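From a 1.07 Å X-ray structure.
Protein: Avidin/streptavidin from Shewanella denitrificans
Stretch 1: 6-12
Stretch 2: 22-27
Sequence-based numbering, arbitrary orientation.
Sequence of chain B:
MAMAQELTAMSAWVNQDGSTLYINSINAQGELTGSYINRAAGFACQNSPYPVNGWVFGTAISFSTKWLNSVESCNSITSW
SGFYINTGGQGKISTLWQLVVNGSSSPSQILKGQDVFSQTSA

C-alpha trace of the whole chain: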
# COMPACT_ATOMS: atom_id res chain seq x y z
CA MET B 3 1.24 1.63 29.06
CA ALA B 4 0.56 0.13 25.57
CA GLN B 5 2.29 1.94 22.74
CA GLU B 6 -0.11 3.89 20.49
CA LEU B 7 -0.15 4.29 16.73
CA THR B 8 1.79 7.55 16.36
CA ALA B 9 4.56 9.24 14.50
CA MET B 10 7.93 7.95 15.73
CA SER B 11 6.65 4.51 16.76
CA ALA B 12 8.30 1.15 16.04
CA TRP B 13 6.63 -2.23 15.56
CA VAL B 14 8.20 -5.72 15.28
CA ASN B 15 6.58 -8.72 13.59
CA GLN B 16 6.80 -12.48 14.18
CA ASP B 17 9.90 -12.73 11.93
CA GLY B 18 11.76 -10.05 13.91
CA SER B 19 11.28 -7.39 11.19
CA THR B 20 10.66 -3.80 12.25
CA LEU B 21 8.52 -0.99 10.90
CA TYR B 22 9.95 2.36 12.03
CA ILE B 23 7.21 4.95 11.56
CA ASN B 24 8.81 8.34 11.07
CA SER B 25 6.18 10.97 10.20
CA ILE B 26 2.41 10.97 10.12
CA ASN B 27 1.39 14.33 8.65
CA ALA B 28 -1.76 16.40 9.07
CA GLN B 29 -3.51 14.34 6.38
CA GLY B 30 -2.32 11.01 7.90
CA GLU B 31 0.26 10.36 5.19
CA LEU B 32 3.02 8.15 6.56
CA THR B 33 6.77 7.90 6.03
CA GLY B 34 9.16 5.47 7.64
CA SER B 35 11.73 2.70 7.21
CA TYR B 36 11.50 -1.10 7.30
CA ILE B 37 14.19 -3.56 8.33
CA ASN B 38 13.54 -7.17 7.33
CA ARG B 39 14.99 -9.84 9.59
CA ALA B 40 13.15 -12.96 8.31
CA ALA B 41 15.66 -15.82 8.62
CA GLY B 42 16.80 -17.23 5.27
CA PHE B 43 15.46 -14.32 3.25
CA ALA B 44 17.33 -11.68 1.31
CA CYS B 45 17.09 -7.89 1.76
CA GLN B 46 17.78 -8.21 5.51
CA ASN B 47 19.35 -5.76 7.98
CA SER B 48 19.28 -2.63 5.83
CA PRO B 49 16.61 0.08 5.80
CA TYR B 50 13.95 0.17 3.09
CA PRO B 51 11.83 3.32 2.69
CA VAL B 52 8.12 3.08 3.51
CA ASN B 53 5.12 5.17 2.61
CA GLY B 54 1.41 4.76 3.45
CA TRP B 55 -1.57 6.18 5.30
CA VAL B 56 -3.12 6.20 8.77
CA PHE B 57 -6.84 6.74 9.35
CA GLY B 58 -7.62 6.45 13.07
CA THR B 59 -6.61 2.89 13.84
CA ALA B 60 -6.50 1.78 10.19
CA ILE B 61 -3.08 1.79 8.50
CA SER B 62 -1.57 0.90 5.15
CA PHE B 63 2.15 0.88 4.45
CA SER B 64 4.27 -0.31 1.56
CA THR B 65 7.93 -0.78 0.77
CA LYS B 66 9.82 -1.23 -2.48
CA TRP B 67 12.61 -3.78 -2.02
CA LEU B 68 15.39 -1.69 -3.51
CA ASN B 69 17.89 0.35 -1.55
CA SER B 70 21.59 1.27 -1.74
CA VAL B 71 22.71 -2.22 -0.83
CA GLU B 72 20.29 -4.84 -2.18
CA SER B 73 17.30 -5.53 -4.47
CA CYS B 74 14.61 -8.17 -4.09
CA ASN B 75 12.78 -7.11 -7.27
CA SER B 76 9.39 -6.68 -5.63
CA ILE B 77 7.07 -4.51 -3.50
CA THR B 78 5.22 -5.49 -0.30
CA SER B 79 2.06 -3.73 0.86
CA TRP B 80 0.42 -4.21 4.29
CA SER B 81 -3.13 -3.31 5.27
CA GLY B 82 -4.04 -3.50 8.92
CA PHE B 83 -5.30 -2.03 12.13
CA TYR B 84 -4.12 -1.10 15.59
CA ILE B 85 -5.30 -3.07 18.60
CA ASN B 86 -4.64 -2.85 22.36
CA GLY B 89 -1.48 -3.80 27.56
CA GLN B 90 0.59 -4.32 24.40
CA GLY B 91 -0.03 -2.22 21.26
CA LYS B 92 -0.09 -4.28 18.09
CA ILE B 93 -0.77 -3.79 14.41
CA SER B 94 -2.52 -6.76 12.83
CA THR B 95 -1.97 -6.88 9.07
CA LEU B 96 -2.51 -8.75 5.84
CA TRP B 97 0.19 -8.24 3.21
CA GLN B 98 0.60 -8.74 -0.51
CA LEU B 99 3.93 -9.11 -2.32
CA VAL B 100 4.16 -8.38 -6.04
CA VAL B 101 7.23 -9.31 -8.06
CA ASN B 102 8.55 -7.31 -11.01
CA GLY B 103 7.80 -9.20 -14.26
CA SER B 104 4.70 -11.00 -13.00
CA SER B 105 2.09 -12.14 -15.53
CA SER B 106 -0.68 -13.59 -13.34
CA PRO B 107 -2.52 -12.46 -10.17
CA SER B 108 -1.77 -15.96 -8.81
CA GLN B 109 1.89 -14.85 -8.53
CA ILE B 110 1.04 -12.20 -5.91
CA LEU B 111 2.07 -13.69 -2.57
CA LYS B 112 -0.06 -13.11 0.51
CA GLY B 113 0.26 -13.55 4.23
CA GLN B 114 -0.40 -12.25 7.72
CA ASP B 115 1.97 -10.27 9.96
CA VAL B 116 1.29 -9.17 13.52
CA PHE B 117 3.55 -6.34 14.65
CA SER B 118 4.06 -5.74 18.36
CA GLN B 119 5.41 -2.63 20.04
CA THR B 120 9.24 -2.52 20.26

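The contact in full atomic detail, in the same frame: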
# COMPACT_ATOMS: atom_id res chain seq x y z
N GLU B 6 0.93 3.49 21.44
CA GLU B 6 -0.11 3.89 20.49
C GLU B 6 0.43 4.04 19.08
O GLU B 6 1.65 4.10 18.86
CB GLU B 6 -0.79 5.19 20.93
CG GLU B 6 -1.71 5.05 22.14
CD GLU B 6 -2.76 6.15 22.21
N LEU B 7 -0.50 4.11 18.13
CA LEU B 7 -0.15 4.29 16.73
C LEU B 7 0.13 5.77 16.48
O LEU B 7 -0.80 6.57 16.30
CB LEU B 7 -1.28 3.79 15.83
CG LEU B 7 -1.02 3.70 14.32
CD1 LEU B 7 0.11 2.72 14.06
CD2 LEU B 7 -2.28 3.29 13.55
N THR B 8 1.40 6.15 16.51
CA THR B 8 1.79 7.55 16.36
C THR B 8 2.99 7.71 15.44
O THR B 8 3.66 6.73 15.09
CB THR B 8 2.22 8.15 17.72
OG1 THR B 8 3.47 7.57 18.12
CG2 THR B 8 1.18 7.93 18.82
N ALA B 9 3.28 8.95 15.09
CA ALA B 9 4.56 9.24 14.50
C ALA B 9 5.63 8.76 15.47
O ALA B 9 5.42 8.77 16.69
CB ALA B 9 4.70 10.72 14.23
N MET B 10 6.78 8.39 14.93
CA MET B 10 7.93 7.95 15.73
C MET B 10 7.57 6.77 16.63
O MET B 10 7.83 6.78 17.84
CB MET B 10 8.48 9.12 16.55
CG MET B 10 8.67 10.39 15.74
SD MET B 10 9.62 10.22 14.25
CE MET B 10 10.92 9.18 14.79
N SER B 11 6.97 5.74 16.05
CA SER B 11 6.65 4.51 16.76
C SER B 11 7.19 3.33 15.96
O SER B 11 7.18 3.35 14.71
CB SER B 11 5.15 4.38 17.03
OG SER B 11 4.36 4.33 15.86
N ALA B 12 7.69 2.32 16.66
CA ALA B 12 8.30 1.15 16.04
C ALA B 12 7.55 -0.12 16.43
O ALA B 12 7.05 -0.27 17.55
CB ALA B 12 9.74 1.03 16.42
N TYR B 22 9.62 1.11 11.34
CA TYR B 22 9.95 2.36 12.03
C TYR B 22 9.10 3.45 11.41
O TYR B 22 9.40 3.89 10.27
CB TYR B 22 11.44 2.69 11.88
CG TYR B 22 12.38 1.61 12.37
CD1 TYR B 22 12.80 0.59 11.49
CD2 TYR B 22 12.84 1.58 13.70
CE1 TYR B 22 13.67 -0.41 11.92
CE2 TYR B 22 13.71 0.60 14.13
CZ TYR B 22 14.13 -0.39 13.23
OH TYR B 22 14.98 -1.41 13.62
N ILE B 23 8.02 3.85 12.06
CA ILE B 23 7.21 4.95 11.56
C ILE B 23 7.87 6.26 11.91
O ILE B 23 8.10 6.53 13.09
CB ILE B 23 5.75 4.91 12.08
CG1 ILE B 23 5.07 3.58 11.77
CG2 ILE B 23 4.96 6.11 11.56
CD1 ILE B 23 3.62 3.49 12.29
N ASN B 24 8.18 7.06 10.89
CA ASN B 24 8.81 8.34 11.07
C ASN B 24 7.79 9.45 11.24
O ASN B 24 7.59 9.92 12.36
CB ASN B 24 9.77 8.60 9.93
CG ASN B 24 10.40 9.94 10.04
OD1 ASN B 24 9.98 10.87 9.36
ND2 ASN B 24 11.39 10.07 10.90
N SER B 25 7.17 9.90 10.16
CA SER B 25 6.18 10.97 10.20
C SER B 25 4.78 10.44 9.89
O SER B 25 4.61 9.50 9.10
CB SER B 25 6.56 12.10 9.24
OG SER B 25 6.53 11.66 7.89
N ILE B 26 3.80 11.06 10.52
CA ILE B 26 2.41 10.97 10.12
C ILE B 26 1.90 12.41 10.05
O ILE B 26 1.80 13.09 11.08
CB ILE B 26 1.54 10.15 11.09
CG1 ILE B 26 2.07 8.72 11.25
CG2 ILE B 26 0.09 10.16 10.63
CD1 ILE B 26 1.32 7.90 12.33
N ASN B 27 1.66 12.90 8.84
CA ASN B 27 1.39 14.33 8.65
C ASN B 27 -0.06 14.67 8.94
O ASN B 27 -0.83 13.81 9.37
CB ASN B 27 1.90 14.85 7.29
CG ASN B 27 1.04 14.44 6.09
OD1 ASN B 27 1.47 14.66 4.94
ND2 ASN B 27 -0.12 13.87 6.31

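The two stretches run antiparallel, and the CA pairing establishes the register: Ala-12 CA lies 4.5 Å from Tyr-22 CA, Met-10 CA 4.8 Å from Asn-24 CA, and Ala-9 CA 4.9 Å from Ser-25 CA. Ala-12 and Tyr-22 form a non-hydrogen-bonded antiparallel pair. The firmest backbone bond is donated by Ile-23 N to Ser-11 O, at 2.8 Å with an N-H...O angle of 154°. Its counterpart, Ser-11 N to Ile-23 O, is weak, at 3.3 Å and 131°.

The ladder distorts at Met-10, whose phi/psi of 57/51 departs from extended geometry, as does Asn-24 at -90/-78. Met-10 N donates to Asn-24 O at 3.1 Å and 136°, but that acceptor's position is less certain because the model places it too close to a neighbour. Met-10 N also lies 2.9 Å from Ile-23 O, where the geometry does not settle whether a bond forms. The Met-10 side chain leaves CA pointing away from the second stretch. Its three chi angles (-48°, -52°, -42°, all m) curl the chain, so its end lies nearer the second stretch than the CA-to-CB direction suggests. Asn-24 itself points away, with chi1 t at 177°.

Ile-23 has the largest area covered across the contact, 84 Å². With chi1 m (-56°) and chi2 t (179°), its CG1-CD1 arm is extended, and CD1 reaches 4.0 Å from Leu-7 CD1. Leu-7 adopts the t, p rotamer (-171°, 62°); although its CA-to-CB bond points sideways, its end comes nearer to the second stretch, allowing this apolar contact. The other branch of Ile-23 places CG2 3.8 Å from Thr-8 O.

Ile-26 repeats the m, t conformation (-58°, 174°), but its CA-to-CB bond points toward the first stretch. Its CD1 lies 3.5 Å from both Thr-8 C and Ala-9 N, so the methyl packs against the peptide linkage between them. Ala-9 CB adds a longer apolar contact, 4.4 Å from Ile-26 CG1.

Two hydroxyls brace the loop internally. Ser-11, chi1 p (62°), directs OG to Thr-8 O in a 2.6 Å hydrogen bond, while Thr-8, chi1 p (70°), donates from OG1 to Ala-9 O at 2.7 Å. Ser-11 shares a sheet face with Ile-23, and its OG is 3.7 Å from Ile-23 CD1, a polar atom beside a methyl group. On the other face, Ala-12 CB approaches Tyr-22 CD2 at 4.2 Å, meeting the ring obliquely. Tyr-22 holds chi1 m (-57°) and chi2 89°, and its OH is hydrogen-bonded elsewhere in the structure.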